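Long-range contact in PLP-Dependent L-Arginine Hydroxylase MppP (Streptomyces wadayamensis, PDB 6C9B), which is a pyridoxal-phosphate-dependent oxidase that acts on L-arginine and is not an oxygenase, although it belongs to the aminotransferase family of class one: residues 296-301 and 310-315. Residues are numbered along the deposited sequence; the frame is centred on the assembly and turned at random.
Sequences EGVSFP and ERVAFA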
ATOM      1  N   GLU B 296     -12.719 -14.975 -38.408  1.00 60.06           N
ATOM      2  CA  GLU B 296     -14.159 -15.163 -38.316  1.00 62.39           C
ATOM      3  C   GLU B 296     -14.565 -15.242 -36.854  1.00 54.41           C
ATOM      4  O   GLU B 296     -13.892 -15.886 -36.038  1.00 50.33           O
ATOM      5  CB  GLU B 296     -14.592 -16.424 -39.073  1.00 65.62           C
ATOM      6  CG  GLU B 296     -15.166 -16.141 -40.471  1.00 81.61           C
ATOM      7  CD  GLU B 296     -16.695 -16.144 -40.511  1.00 93.56           C
ATOM      8  OE1 GLU B 296     -17.303 -17.236 -40.460  1.00 94.96           O
ATOM      9  OE2 GLU B 296     -17.295 -15.053 -40.597  1.00 95.40           O
ATOM     10  N   GLY B 297     -15.645 -14.550 -36.519  1.00 49.02           N
ATOM     11  CA  GLY B 297     -16.165 -14.559 -35.169  1.00 46.81           C
ATOM     12  C   GLY B 297     -15.575 -13.531 -34.227  1.00 41.31           C
ATOM     13  O   GLY B 297     -16.041 -13.438 -33.084  1.00 38.84           O
ATOM     14  N   VAL B 298     -14.572 -12.757 -34.652  1.00 35.32           N
ATOM     15  CA  VAL B 298     -13.909 -11.793 -33.773  1.00 34.84           C
ATOM     16  C   VAL B 298     -14.524 -10.415 -33.971  1.00 28.09           C
ATOM     17  O   VAL B 298     -14.848 -10.020 -35.101  1.00 33.49           O
ATOM     18  CB  VAL B 298     -12.395 -11.740 -34.037  1.00 32.35           C
ATOM     19  CG1 VAL B 298     -11.750 -10.646 -33.197  1.00 31.45           C
ATOM     20  CG2 VAL B 298     -11.749 -13.081 -33.732  1.00 38.20           C
ATOM     21  N   SER B 299     -14.665  -9.679 -32.876  1.00 26.47           N
ATOM     22  CA  SER B 299     -15.074  -8.287 -32.951  1.00 26.86           C
ATOM     23  C   SER B 299     -14.476  -7.533 -31.782  1.00 28.71           C
ATOM     24  O   SER B 299     -13.992  -8.122 -30.805  1.00 25.60           O
ATOM     25  CB  SER B 299     -16.600  -8.150 -32.951  1.00 31.69           C
ATOM     26  OG  SER B 299     -17.135  -8.669 -31.752  1.00 29.48           O
ATOM     27  N   PHE B 300     -14.554  -6.212 -31.874  1.00 25.39           N
ATOM     28  CA  PHE B 300     -14.001  -5.324 -30.859  1.00 23.01           C
ATOM     29  C   PHE B 300     -15.107  -4.524 -30.203  1.00 22.53           C
ATOM     30  O   PHE B 300     -15.705  -3.650 -30.860  1.00 23.66           O
ATOM     31  CB  PHE B 300     -12.960  -4.408 -31.490  1.00 28.22           C
ATOM     32  CG  PHE B 300     -11.725  -5.154 -31.870  1.00 32.11           C
ATOM     33  CD1 PHE B 300     -10.723  -5.352 -30.938  1.00 36.03           C
ATOM     34  CD2 PHE B 300     -11.607  -5.723 -33.112  1.00 37.65           C
ATOM     35  CE1 PHE B 300      -9.607  -6.073 -31.260  1.00 34.34           C
ATOM     36  CE2 PHE B 300     -10.477  -6.452 -33.439  1.00 40.67           C
ATOM     37  CZ  PHE B 300      -9.496  -6.623 -32.503  1.00 28.45           C
ATOM     38  N   PRO B 301     -15.454  -4.824 -28.946  1.00 21.46           N
ATOM     39  CA  PRO B 301     -16.644  -4.191 -28.351  1.00 25.27           C
ATOM     40  C   PRO B 301     -16.514  -2.701 -28.113  1.00 25.19           C
ATOM     41  O   PRO B 301     -17.553  -2.034 -28.006  1.00 23.13           O
ATOM     42  CB  PRO B 301     -16.833  -4.945 -27.030  1.00 25.86           C
ATOM     43  CG  PRO B 301     -15.664  -5.784 -26.839  1.00 28.94           C
ATOM     44  CD  PRO B 301     -14.953  -5.954 -28.139  1.00 22.58           C
ATOM     45  N   GLU B 310      -7.503  -3.446 -24.112  1.00 21.09           N
ATOM     46  CA  GLU B 310      -8.369  -3.684 -25.265  1.00 22.09           C
ATOM     47  C   GLU B 310      -9.140  -4.980 -25.078  1.00 21.76           C
ATOM     48  O   GLU B 310      -8.539  -6.049 -24.958  1.00 22.36           O
ATOM     49  CB  GLU B 310      -7.531  -3.741 -26.558  1.00 22.18           C
ATOM     50  CG  GLU B 310      -8.288  -4.085 -27.821  1.00 22.18           C
ATOM     51  CD  GLU B 310      -9.114  -2.927 -28.386  1.00 36.95           C
ATOM     52  OE1 GLU B 310      -9.236  -1.867 -27.734  1.00 31.90           O
ATOM     53  OE2 GLU B 310      -9.659  -3.093 -29.490  1.00 49.78           O
ATOM     54  N   ARG B 311     -10.465  -4.897 -25.149  1.00 20.83           N
ATOM     55  CA  ARG B 311     -11.316  -6.085 -25.136  1.00 18.91           C
ATOM     56  C   ARG B 311     -11.458  -6.648 -26.540  1.00 22.12           C
ATOM     57  O   ARG B 311     -11.593  -5.909 -27.519  1.00 23.07           O
ATOM     58  CB  ARG B 311     -12.711  -5.766 -24.594  1.00 21.78           C
ATOM     59  CG  ARG B 311     -12.731  -5.292 -23.148  1.00 21.06           C
ATOM     60  CD  ARG B 311     -14.134  -5.403 -22.580  1.00 20.34           C
ATOM     61  NE  ARG B 311     -15.068  -4.492 -23.231  1.00 20.01           N
ATOM     62  CZ  ARG B 311     -16.372  -4.463 -22.960  1.00 19.56           C
ATOM     63  NH1 ARG B 311     -16.862  -5.316 -22.081  1.00 22.53           N
ATOM     64  NH2 ARG B 311     -17.181  -3.608 -23.577  1.00 23.24           N
ATOM     65  N   VAL B 312     -11.444  -7.973 -26.625  1.00 22.30           N
ATOM     66  CA  VAL B 312     -11.677  -8.691 -27.869  1.00 20.80           C
ATOM     67  C   VAL B 312     -12.770  -9.722 -27.600  1.00 25.50           C
ATOM     68  O   VAL B 312     -12.704 -10.455 -26.609  1.00 25.40           O
ATOM     69  CB  VAL B 312     -10.389  -9.358 -28.393  1.00 21.65           C
ATOM     70  CG1 VAL B 312      -9.849 -10.320 -27.410  1.00 65.55           C
ATOM     71  CG2 VAL B 312     -10.661 -10.054 -29.719  1.00 25.86           C
ATOM     72  N   ALA B 313     -13.788  -9.758 -28.453  1.00 23.02           N
ATOM     73  CA  ALA B 313     -14.890 -10.697 -28.322  1.00 23.94           C
ATOM     74  C   ALA B 313     -14.797 -11.766 -29.393  1.00 30.58           C
ATOM     75  O   ALA B 313     -14.301 -11.526 -30.500  1.00 28.55           O
ATOM     76  CB  ALA B 313     -16.247 -10.005 -28.457  1.00 23.14           C
ATOM     77  N   PHE B 314     -15.317 -12.943 -29.078  1.00 30.95           N
ATOM     78  CA  PHE B 314     -15.319 -14.012 -30.062  1.00 32.10           C
ATOM     79  C   PHE B 314     -16.651 -14.738 -29.994  1.00 42.88           C
ATOM     80  O   PHE B 314     -17.265 -14.847 -28.930  1.00 40.51           O
ATOM     81  CB  PHE B 314     -14.152 -14.984 -29.855  1.00 41.07           C
ATOM     82  CG  PHE B 314     -13.587 -14.937 -28.508  1.00 43.91           C
ATOM     83  CD1 PHE B 314     -14.168 -15.653 -27.483  1.00 63.06           C
ATOM     84  CD2 PHE B 314     -12.501 -14.128 -28.238  1.00 43.09           C
ATOM     85  CE1 PHE B 314     -13.657 -15.584 -26.213  1.00 68.61           C
ATOM     86  CE2 PHE B 314     -11.991 -14.047 -26.986  1.00 42.98           C
ATOM     87  CZ  PHE B 314     -12.565 -14.780 -25.965  1.00 69.32           C
ATOM     88  N   ALA B 315     -17.128 -15.171 -31.145  1.00 48.21           N
ATOM     89  CA  ALA B 315     -18.251 -16.083 -31.164  1.00 52.21           C
ATOM     90  C   ALA B 315     -17.705 -17.500 -31.079  1.00 60.15           C
ATOM     91  O   ALA B 315     -16.611 -17.793 -31.569  1.00 60.34           O
ATOM     92  CB  ALA B 315     -19.086 -15.886 -32.431  1.00 53.21           C
TER
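A beta hairpin joins the short edge strand 298-299 to strand 309-314, and S299 and A313 are its antiparallel hydrogen-bonded pair. A313 N gives a bond to S299 O at 2.9 Å. S299 N returns one to A313 O at 3.0 Å. One step outward, A315 N bonds to G297 O at 2.8 Å. V298 and F314 form the non-hydrogen-bonded pair between these bonds. The CA of each also makes a CA-H...O contact, V298 to A313 O and F314 to G297 O. On the side of V298, its CG1 meets V312 CG2 at 3.7 Å, and the two side chains cross obliquely. Both methyls are anti to their own backbone N. On the opposite side, S299 OG lies 3.7 Å from A313 CB.

The hairpin lies at one margin of the small-domain sheet of this fold-type I enzyme. Strand 350-354 flanks 309-314 on its other edge, with V351 against V312 and F314. Beyond the paired residues, P301 CG sits over one face of the R311 guanidinium and 3.7 Å from R311 CB. D302 forms a salt bridge with R311 NE. In the ring of F300, CD1 lies 3.6 Å from R311 O. The carboxylate of E310 forms salt bridges with R285 and R289 of helix 256-291.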